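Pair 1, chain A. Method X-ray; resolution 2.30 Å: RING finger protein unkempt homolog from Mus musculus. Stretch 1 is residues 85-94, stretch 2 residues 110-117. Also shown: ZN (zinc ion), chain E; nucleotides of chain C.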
# COMPACT_ATOMS: atom_id res chain seq x y z
N GLN A 85 2.16 1.69 4.93
CA GLN A 85 1.69 1.06 6.15
C GLN A 85 0.71 -0.08 5.86
O GLN A 85 0.84 -1.18 6.39
CB GLN A 85 1.04 2.10 7.05
CG GLN A 85 0.60 1.57 8.39
CD GLN A 85 -0.05 2.63 9.25
OE1 GLN A 85 -0.92 3.37 8.78
NE2 GLN A 85 0.35 2.70 10.50
N GLN A 86 -0.28 0.19 5.02
CA GLN A 86 -1.33 -0.78 4.74
C GLN A 86 -0.76 -2.03 4.10
O GLN A 86 -1.26 -3.13 4.34
CB GLN A 86 -2.41 -0.16 3.85
CG GLN A 86 -3.28 0.86 4.56
CD GLN A 86 -4.62 1.08 3.88
OE1 GLN A 86 -4.80 2.04 3.15
NE2 GLN A 86 -5.56 0.17 4.12
N PHE A 87 0.31 -1.87 3.34
CA PHE A 87 0.94 -2.99 2.65
C PHE A 87 2.26 -3.35 3.30
O PHE A 87 3.15 -3.91 2.66
CB PHE A 87 1.12 -2.65 1.18
CG PHE A 87 -0.18 -2.52 0.45
CD1 PHE A 87 -0.87 -1.32 0.46
CD2 PHE A 87 -0.74 -3.60 -0.21
CE1 PHE A 87 -2.07 -1.20 -0.20
CE2 PHE A 87 -1.94 -3.47 -0.87
CZ PHE A 87 -2.60 -2.28 -0.86
N HIS A 88 2.38 -3.05 4.59
CA HIS A 88 3.55 -3.50 5.33
C HIS A 88 3.41 -4.99 5.62
O HIS A 88 2.32 -5.46 5.93
CB HIS A 88 3.68 -2.72 6.63
CG HIS A 88 5.00 -2.90 7.30
ND1 HIS A 88 5.26 -3.93 8.19
CD2 HIS A 88 6.17 -2.22 7.18
CE1 HIS A 88 6.51 -3.85 8.61
NE2 HIS A 88 7.08 -2.82 8.01
N PRO A 89 4.52 -5.75 5.52
CA PRO A 89 4.52 -7.19 5.82
C PRO A 89 3.79 -7.61 7.09
O PRO A 89 3.29 -8.72 7.14
CB PRO A 89 6.01 -7.49 5.97
CG PRO A 89 6.66 -6.56 5.02
CD PRO A 89 5.84 -5.30 5.06
N GLU A 90 3.75 -6.74 8.09
CA GLU A 90 3.14 -7.04 9.39
C GLU A 90 1.71 -6.51 9.50
O GLU A 90 1.02 -6.78 10.48
CB GLU A 90 3.97 -6.44 10.52
CG GLU A 90 5.39 -6.96 10.61
CD GLU A 90 6.15 -6.36 11.79
OE1 GLU A 90 7.25 -6.85 12.10
OE2 GLU A 90 5.64 -5.38 12.39
N ILE A 91 1.28 -5.77 8.49
CA ILE A 91 -0.04 -5.13 8.51
C ILE A 91 -0.94 -5.80 7.47
O ILE A 91 -2.14 -5.97 7.70
CB ILE A 91 0.08 -3.61 8.18
CG1 ILE A 91 1.01 -2.90 9.18
CG2 ILE A 91 -1.30 -2.94 8.14
CD1 ILE A 91 0.51 -2.87 10.61
N TYR A 92 -0.33 -6.16 6.35
CA TYR A 92 -1.03 -6.57 5.14
C TYR A 92 -1.81 -7.86 5.37
O TYR A 92 -1.24 -8.84 5.80
CB TYR A 92 -0.01 -6.75 4.01
CG TYR A 92 -0.58 -7.16 2.67
CD1 TYR A 92 -1.51 -6.38 2.00
CD2 TYR A 92 -0.17 -8.34 2.05
CE1 TYR A 92 -2.04 -6.77 0.77
CE2 TYR A 92 -0.68 -8.73 0.81
CZ TYR A 92 -1.60 -7.94 0.18
OH TYR A 92 -2.10 -8.35 -1.05
N LYS A 93 -3.12 -7.83 5.09
CA LYS A 93 -4.02 -8.99 5.24
C LYS A 93 -4.11 -9.50 6.68
O LYS A 93 -4.54 -10.64 6.90
CB LYS A 93 -3.61 -10.15 4.33
CG LYS A 93 -3.52 -9.80 2.87
CD LYS A 93 -4.87 -9.45 2.30
CE LYS A 93 -4.88 -9.45 0.78
NZ LYS A 93 -6.26 -9.24 0.27
N SER A 94 -3.72 -8.68 7.64
CA SER A 94 -3.72 -9.09 9.04
C SER A 94 -5.12 -8.96 9.67
O SER A 94 -5.40 -9.57 10.70
CB SER A 94 -2.71 -8.26 9.85
OG SER A 94 -3.01 -6.89 9.76
N PRO A 110 -8.11 -7.43 -5.86
CA PRO A 110 -6.75 -7.95 -5.61
C PRO A 110 -5.80 -6.95 -4.97
O PRO A 110 -4.65 -7.31 -4.69
CB PRO A 110 -6.26 -8.32 -7.01
CG PRO A 110 -7.00 -7.37 -7.92
CD PRO A 110 -8.34 -7.15 -7.28
N PHE A 111 -6.26 -5.73 -4.72
CA PHE A 111 -5.41 -4.69 -4.15
C PHE A 111 -5.95 -4.22 -2.82
O PHE A 111 -5.51 -3.20 -2.28
CB PHE A 111 -5.27 -3.52 -5.13
CG PHE A 111 -4.66 -3.92 -6.45
CD1 PHE A 111 -3.56 -4.76 -6.49
CD2 PHE A 111 -5.19 -3.48 -7.64
CE1 PHE A 111 -3.01 -5.14 -7.70
CE2 PHE A 111 -4.64 -3.85 -8.85
CZ PHE A 111 -3.54 -4.68 -8.87
N CYS A 112 -6.90 -4.97 -2.29
CA CYS A 112 -7.34 -4.75 -0.92
C CYS A 112 -6.19 -5.14 -0.01
O CYS A 112 -5.52 -6.15 -0.25
CB CYS A 112 -8.56 -5.62 -0.59
SG CYS A 112 -9.31 -5.24 1.02
N ALA A 113 -5.95 -4.34 1.03
CA ALA A 113 -4.86 -4.59 1.98
C ALA A 113 -5.35 -5.41 3.16
O ALA A 113 -4.58 -5.72 4.08
CB ALA A 113 -4.27 -3.27 2.48
N PHE A 114 -6.64 -5.77 3.14
CA PHE A 114 -7.26 -6.55 4.20
C PHE A 114 -7.55 -7.98 3.77
O PHE A 114 -7.54 -8.31 2.59
CB PHE A 114 -8.55 -5.87 4.65
CG PHE A 114 -8.31 -4.52 5.26
CD1 PHE A 114 -8.21 -3.39 4.46
CD2 PHE A 114 -8.15 -4.39 6.62
CE1 PHE A 114 -7.98 -2.16 5.02
CE2 PHE A 114 -7.91 -3.15 7.18
CZ PHE A 114 -7.83 -2.04 6.38
N ALA A 115 -7.80 -8.84 4.75
CA ALA A 115 -7.97 -10.26 4.49
C ALA A 115 -9.36 -10.56 3.96
O ALA A 115 -10.37 -10.05 4.46
CB ALA A 115 -7.68 -11.06 5.74
N HIS A 116 -9.41 -11.39 2.93
CA HIS A 116 -10.66 -11.92 2.43
C HIS A 116 -10.82 -13.32 2.97
O HIS A 116 -10.36 -13.61 4.08
CB HIS A 116 -10.68 -11.86 0.90
CG HIS A 116 -10.69 -10.46 0.37
ND1 HIS A 116 -10.36 -10.14 -0.92
CD2 HIS A 116 -10.98 -9.29 0.99
CE1 HIS A 116 -10.45 -8.83 -1.09
NE2 HIS A 116 -10.83 -8.30 0.05
N ILE A 117 -11.45 -14.20 2.21
CA ILE A 117 -11.77 -15.52 2.70
C ILE A 117 -10.72 -16.49 2.22
O ILE A 117 -10.23 -16.37 1.11
CB ILE A 117 -13.12 -15.97 2.17
CG1 ILE A 117 -14.17 -14.92 2.54
CG2 ILE A 117 -13.48 -17.37 2.70
CD1 ILE A 117 -14.27 -14.65 4.03
ZN ZN E . -11.38 -6.36 0.60
P U C 3 -3.36 -0.50 12.99
OP1 U C 3 -4.80 -0.50 13.33
OP2 U C 3 -2.44 -1.54 13.50
O5' U C 3 -3.28 -0.53 11.40
C5' U C 3 -2.47 0.41 10.70
C4' U C 3 -3.13 0.81 9.40
O4' U C 3 -3.14 -0.34 8.50
C3' U C 3 -4.58 1.25 9.54
O3' U C 3 -4.87 2.22 8.53
C2' U C 3 -5.34 -0.04 9.24
O2' U C 3 -6.68 0.14 8.84
C1' U C 3 -4.48 -0.64 8.14
N1 U C 3 -4.61 -2.10 7.96
C2 U C 3 -4.62 -2.61 6.66
O2 U C 3 -4.50 -1.91 5.66
N3 U C 3 -4.76 -3.98 6.56
C4 U C 3 -4.91 -4.87 7.59
O4 U C 3 -5.04 -6.07 7.34
C5 U C 3 -4.90 -4.27 8.89
C6 U C 3 -4.76 -2.94 9.03
P A C 4 -6.04 3.30 8.74
OP1 A C 4 -5.52 4.65 8.38
OP2 A C 4 -6.60 3.05 10.09
O5' A C 4 -7.17 2.91 7.68
C5' A C 4 -6.93 3.03 6.28
C4' A C 4 -8.18 2.86 5.45
O4' A C 4 -8.69 1.50 5.57
C3' A C 4 -9.36 3.78 5.79
O3' A C 4 -10.08 3.97 4.58
C2' A C 4 -10.21 2.89 6.69
O2' A C 4 -11.56 3.29 6.79
C1' A C 4 -10.05 1.55 5.99
N9 A C 4 -10.31 0.36 6.81
C8 A C 4 -9.95 0.16 8.12
N7 A C 4 -10.27 -1.03 8.57
C5 A C 4 -10.87 -1.66 7.49
C6 A C 4 -11.42 -2.95 7.35
N6 A C 4 -11.47 -3.85 8.33
N1 A C 4 -11.94 -3.28 6.13
C2 A C 4 -11.88 -2.36 5.15
N3 A C 4 -11.39 -1.12 5.17
C4 A C 4 -10.89 -0.82 6.39
P G C 5 -10.50 5.42 4.06
OP1 G C 5 -10.26 6.45 5.11
OP2 G C 5 -11.87 5.28 3.50
O5' G C 5 -9.54 5.65 2.81
C5' G C 5 -8.26 6.27 2.97
C4' G C 5 -7.38 6.02 1.77
O4' G C 5 -6.87 4.66 1.83
C3' G C 5 -8.05 6.17 0.41
O3' G C 5 -7.13 6.73 -0.53
C2' G C 5 -8.36 4.73 0.02
O2' G C 5 -8.45 4.50 -1.38
C1' G C 5 -7.17 3.98 0.63
N9 G C 5 -7.45 2.58 0.95
C8 G C 5 -8.32 2.11 1.91
N7 G C 5 -8.35 0.81 1.96
C5 G C 5 -7.46 0.39 0.98
C6 G C 5 -7.08 -0.91 0.57
O6 G C 5 -7.47 -1.99 1.01
N1 G C 5 -6.15 -0.89 -0.46
C2 G C 5 -5.64 0.26 -1.02
N2 G C 5 -4.74 0.08 -2.00
N3 G C 5 -5.98 1.48 -0.65
C4 G C 5 -6.89 1.48 0.35

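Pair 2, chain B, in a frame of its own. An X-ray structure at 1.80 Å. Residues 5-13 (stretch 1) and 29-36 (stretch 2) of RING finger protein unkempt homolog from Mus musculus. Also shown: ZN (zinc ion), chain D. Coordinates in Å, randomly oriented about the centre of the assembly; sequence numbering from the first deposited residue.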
# COMPACT_ATOMS: atom_id res chain seq x y z
N TYR B 5 1.93 7.13 6.72
CA TYR B 5 2.56 5.93 6.18
C TYR B 5 2.20 5.72 4.71
O TYR B 5 3.05 5.32 3.91
CB TYR B 5 2.18 4.70 7.01
CG TYR B 5 2.76 3.41 6.47
CD1 TYR B 5 4.13 3.18 6.47
CD2 TYR B 5 1.93 2.41 5.96
CE1 TYR B 5 4.67 2.00 5.97
CE2 TYR B 5 2.45 1.23 5.47
CZ TYR B 5 3.82 1.03 5.47
OH TYR B 5 4.35 -0.15 4.98
N THR B 6 0.96 6.00 4.35
CA THR B 6 0.51 5.84 2.97
C THR B 6 1.24 6.81 2.04
O THR B 6 1.65 6.43 0.94
CB THR B 6 -1.01 6.02 2.84
OG1 THR B 6 -1.34 7.40 3.06
CG2 THR B 6 -1.74 5.15 3.86
N TYR B 7 1.42 8.06 2.48
CA TYR B 7 2.19 9.03 1.70
C TYR B 7 3.66 8.62 1.58
O TYR B 7 4.23 8.63 0.48
CB TYR B 7 2.07 10.43 2.30
CG TYR B 7 0.88 11.18 1.76
CD1 TYR B 7 -0.38 11.02 2.32
CD2 TYR B 7 1.00 12.02 0.65
CE1 TYR B 7 -1.47 11.69 1.82
CE2 TYR B 7 -0.11 12.69 0.14
CZ TYR B 7 -1.33 12.52 0.73
OH TYR B 7 -2.43 13.19 0.22
N LEU B 8 4.27 8.26 2.70
CA LEU B 8 5.68 7.87 2.70
C LEU B 8 5.97 6.71 1.75
O LEU B 8 6.94 6.74 0.99
CB LEU B 8 6.11 7.47 4.11
CG LEU B 8 6.26 8.65 5.06
CD1 LEU B 8 6.27 8.17 6.49
CD2 LEU B 8 7.53 9.42 4.74
N LYS B 9 5.11 5.70 1.79
CA LYS B 9 5.33 4.47 1.03
C LYS B 9 4.86 4.59 -0.42
O LYS B 9 5.49 4.04 -1.32
CB LYS B 9 4.58 3.33 1.71
CG LYS B 9 4.63 1.99 0.98
CD LYS B 9 3.68 0.98 1.62
CE LYS B 9 3.88 -0.42 1.07
NZ LYS B 9 4.09 -1.41 2.17
N GLU B 10 3.77 5.32 -0.64
CA GLU B 10 3.05 5.20 -1.91
C GLU B 10 3.01 6.45 -2.78
O GLU B 10 2.92 6.33 -4.01
CB GLU B 10 1.61 4.73 -1.64
CG GLU B 10 1.53 3.59 -0.62
CD GLU B 10 0.52 2.52 -1.01
OE1 GLU B 10 -0.60 2.87 -1.45
OE2 GLU B 10 0.86 1.32 -0.87
N PHE B 11 3.07 7.64 -2.18
CA PHE B 11 2.86 8.88 -2.95
C PHE B 11 3.77 8.98 -4.18
O PHE B 11 5.00 8.99 -4.08
CB PHE B 11 3.02 10.13 -2.09
CG PHE B 11 2.54 11.39 -2.78
CD1 PHE B 11 1.21 11.57 -3.11
CD2 PHE B 11 3.44 12.41 -3.09
CE1 PHE B 11 0.78 12.73 -3.74
CE2 PHE B 11 3.02 13.57 -3.71
CZ PHE B 11 1.69 13.73 -4.04
N ARG B 12 3.13 9.02 -5.35
CA ARG B 12 3.79 9.22 -6.63
C ARG B 12 4.86 8.17 -6.93
O ARG B 12 5.83 8.45 -7.64
CB ARG B 12 4.41 10.61 -6.69
CG ARG B 12 3.41 11.73 -6.53
CD ARG B 12 2.75 12.08 -7.84
NE ARG B 12 1.84 13.21 -7.66
CZ ARG B 12 2.23 14.47 -7.48
NH1 ARG B 12 3.52 14.79 -7.46
NH2 ARG B 12 1.32 15.40 -7.33
N THR B 13 4.68 6.97 -6.38
CA THR B 13 5.62 5.87 -6.59
C THR B 13 5.22 4.96 -7.75
O THR B 13 6.05 4.26 -8.29
CB THR B 13 5.74 5.00 -5.34
OG1 THR B 13 4.45 4.51 -4.96
CG2 THR B 13 6.37 5.78 -4.21
N PRO B 29 -5.81 20.65 -12.48
CA PRO B 29 -4.87 20.69 -11.36
C PRO B 29 -4.39 19.29 -11.01
O PRO B 29 -5.20 18.42 -10.67
CB PRO B 29 -5.69 21.30 -10.22
CG PRO B 29 -7.09 20.94 -10.55
CD PRO B 29 -7.19 20.90 -12.04
N TYR B 30 -3.09 19.08 -11.10
CA TYR B 30 -2.50 17.77 -10.89
C TYR B 30 -2.57 17.39 -9.41
O TYR B 30 -1.64 17.63 -8.66
CB TYR B 30 -1.05 17.78 -11.38
CG TYR B 30 -0.31 16.47 -11.21
CD1 TYR B 30 -0.90 15.26 -11.57
CD2 TYR B 30 0.99 16.44 -10.72
CE1 TYR B 30 -0.22 14.06 -11.42
CE2 TYR B 30 1.67 15.25 -10.57
CZ TYR B 30 1.07 14.07 -10.92
OH TYR B 30 1.76 12.89 -10.76
N THR B 31 -3.70 16.80 -9.00
CA THR B 31 -3.89 16.38 -7.62
C THR B 31 -3.77 14.87 -7.46
O THR B 31 -4.16 14.31 -6.43
CB THR B 31 -5.28 16.76 -7.10
OG1 THR B 31 -6.27 16.01 -7.82
CG2 THR B 31 -5.53 18.25 -7.26
N CYS B 32 -3.27 14.19 -8.49
CA CYS B 32 -3.28 12.74 -8.47
C CYS B 32 -2.23 12.20 -7.51
O CYS B 32 -1.16 12.79 -7.33
CB CYS B 32 -3.04 12.14 -9.86
SG CYS B 32 -3.43 10.36 -9.94
N PHE B 33 -2.56 11.08 -6.90
CA PHE B 33 -1.67 10.41 -5.96
C PHE B 33 -0.56 9.64 -6.68
O PHE B 33 0.45 9.29 -6.09
CB PHE B 33 -2.49 9.46 -5.10
CG PHE B 33 -1.78 9.01 -3.87
CD1 PHE B 33 -1.75 9.81 -2.75
CD2 PHE B 33 -1.13 7.79 -3.85
CE1 PHE B 33 -1.09 9.40 -1.61
CE2 PHE B 33 -0.47 7.37 -2.72
CZ PHE B 33 -0.44 8.18 -1.60
N HIS B 34 -0.77 9.40 -7.97
CA HIS B 34 0.13 8.57 -8.76
C HIS B 34 0.88 9.43 -9.76
O HIS B 34 0.46 10.54 -10.04
CB HIS B 34 -0.68 7.50 -9.47
CG HIS B 34 -1.51 6.68 -8.53
ND1 HIS B 34 -0.95 5.85 -7.58
CD2 HIS B 34 -2.85 6.58 -8.38
CE1 HIS B 34 -1.92 5.26 -6.89
NE2 HIS B 34 -3.08 5.69 -7.36
N TRP B 35 2.00 8.94 -10.30
CA TRP B 35 2.72 9.72 -11.29
C TRP B 35 2.09 9.57 -12.67
O TRP B 35 1.55 8.52 -13.01
CB TRP B 35 4.23 9.46 -11.30
CG TRP B 35 4.72 8.09 -11.66
CD1 TRP B 35 5.11 7.11 -10.80
CD2 TRP B 35 4.93 7.57 -12.98
NE1 TRP B 35 5.54 6.01 -11.50
CE2 TRP B 35 5.44 6.26 -12.84
CE3 TRP B 35 4.72 8.08 -14.26
CZ2 TRP B 35 5.74 5.46 -13.94
CZ3 TRP B 35 5.02 7.28 -15.35
CH2 TRP B 35 5.53 5.98 -15.18
N HIS B 36 2.16 10.65 -13.44
CA HIS B 36 1.64 10.67 -14.79
C HIS B 36 2.81 10.65 -15.79
O HIS B 36 2.78 9.94 -16.79
CB HIS B 36 0.75 11.90 -15.00
CG HIS B 36 -0.58 11.82 -14.30
ND1 HIS B 36 -1.55 12.79 -14.44
CD2 HIS B 36 -1.10 10.90 -13.45
CE1 HIS B 36 -2.61 12.46 -13.72
NE2 HIS B 36 -2.36 11.32 -13.11
ZN ZN D . -3.83 10.19 -12.26
O HOH W 1 1.59 5.78 -6.38

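Pair 1 and pair 2 share one backbone arrangement: 14 residues superpose with an RMSD of 0.9 Å. In each, a loop that follows a helix lies against a stretch without regular helix or strand. The best-fitting positions are Cys112(A) with Cys32(B) and Ala113(A) with Phe33(B), each with CA atoms 0.1 Å apart. One backbone hydrogen bond ties the stretches together in both. Lys93(A) N donates to Ala113(A) O at 2.8 Å, and Arg12(B) N donates to Phe33(B) O, also at 2.8 Å. Both donors have positive phi, 61° and 58°.

The zinc site is also common. Cys112(A) SG and His116(A) NE2 bind zinc at 2.4 and 2.1 Å; Cys32(B) SG and His36(B) NE2 bind it at 2.4 and 2.0 Å. Each cysteine sulfur also accepts a backbone hydrogen bond, from Phe114(A) N to Cys112(A) SG at 3.5 Å and from His34(B) N to Cys32(B) SG at 3.4 Å.

The basic residues Lys93(A) and Arg12(B) match, and both reach back to carbonyls of the second stretch. Lys93(A) NZ donates to Phe114(A) O at 2.8 Å and weakly to Cys112(A) O at 3.2 Å. It also lies over one face of the His116(A) ring. Arg12(B) NE donates to Cys32(B) O, the match of the weaker lysine acceptor, at 3.0 Å. The hydroxyl of Tyr30(B) sits over one face of the guanidinium and donates to His34(B) O, with OH to O at 2.8 Å.

The largest change in packing is at Ala113(A) and Phe33(B). The small Ala113(A) CB lies over the face of the Phe87(A) ring, 4.0 Å from its centroid, and 4.2 Å from Tyr92(A) CD1. Phe87(A) has no counterpart in the superposition. In pair 2 the larger Phe33(B) makes the aromatic contacts itself. Its edge meets the face of Tyr7(B), and its own face receives the edge of Phe11(B), the match of Tyr92(A). The Phe33(B) ring centroid is 5.2 Å from that of Tyr7(B) and 5.2 Å from that of Phe11(B).

Ala115(A) and Trp35(B) differ similarly in size. Ala115(A) CB packs 3.4 Å from Lys93(A) O, whereas Trp35(B) brings its ring edge to Arg12(B) O, with CD1 to O at 3.5 Å.

Pair 1 also binds RNA. Phe114(A) is held between the bases of U3 and A4, and Ala113(A) O accepts a hydrogen bond from U3 N3 at 3.0 Å. His34(B), the match of Phe114(A), has its ND1 2.8 Å from the oxygen of water 1, which donates to Glu10(B) O.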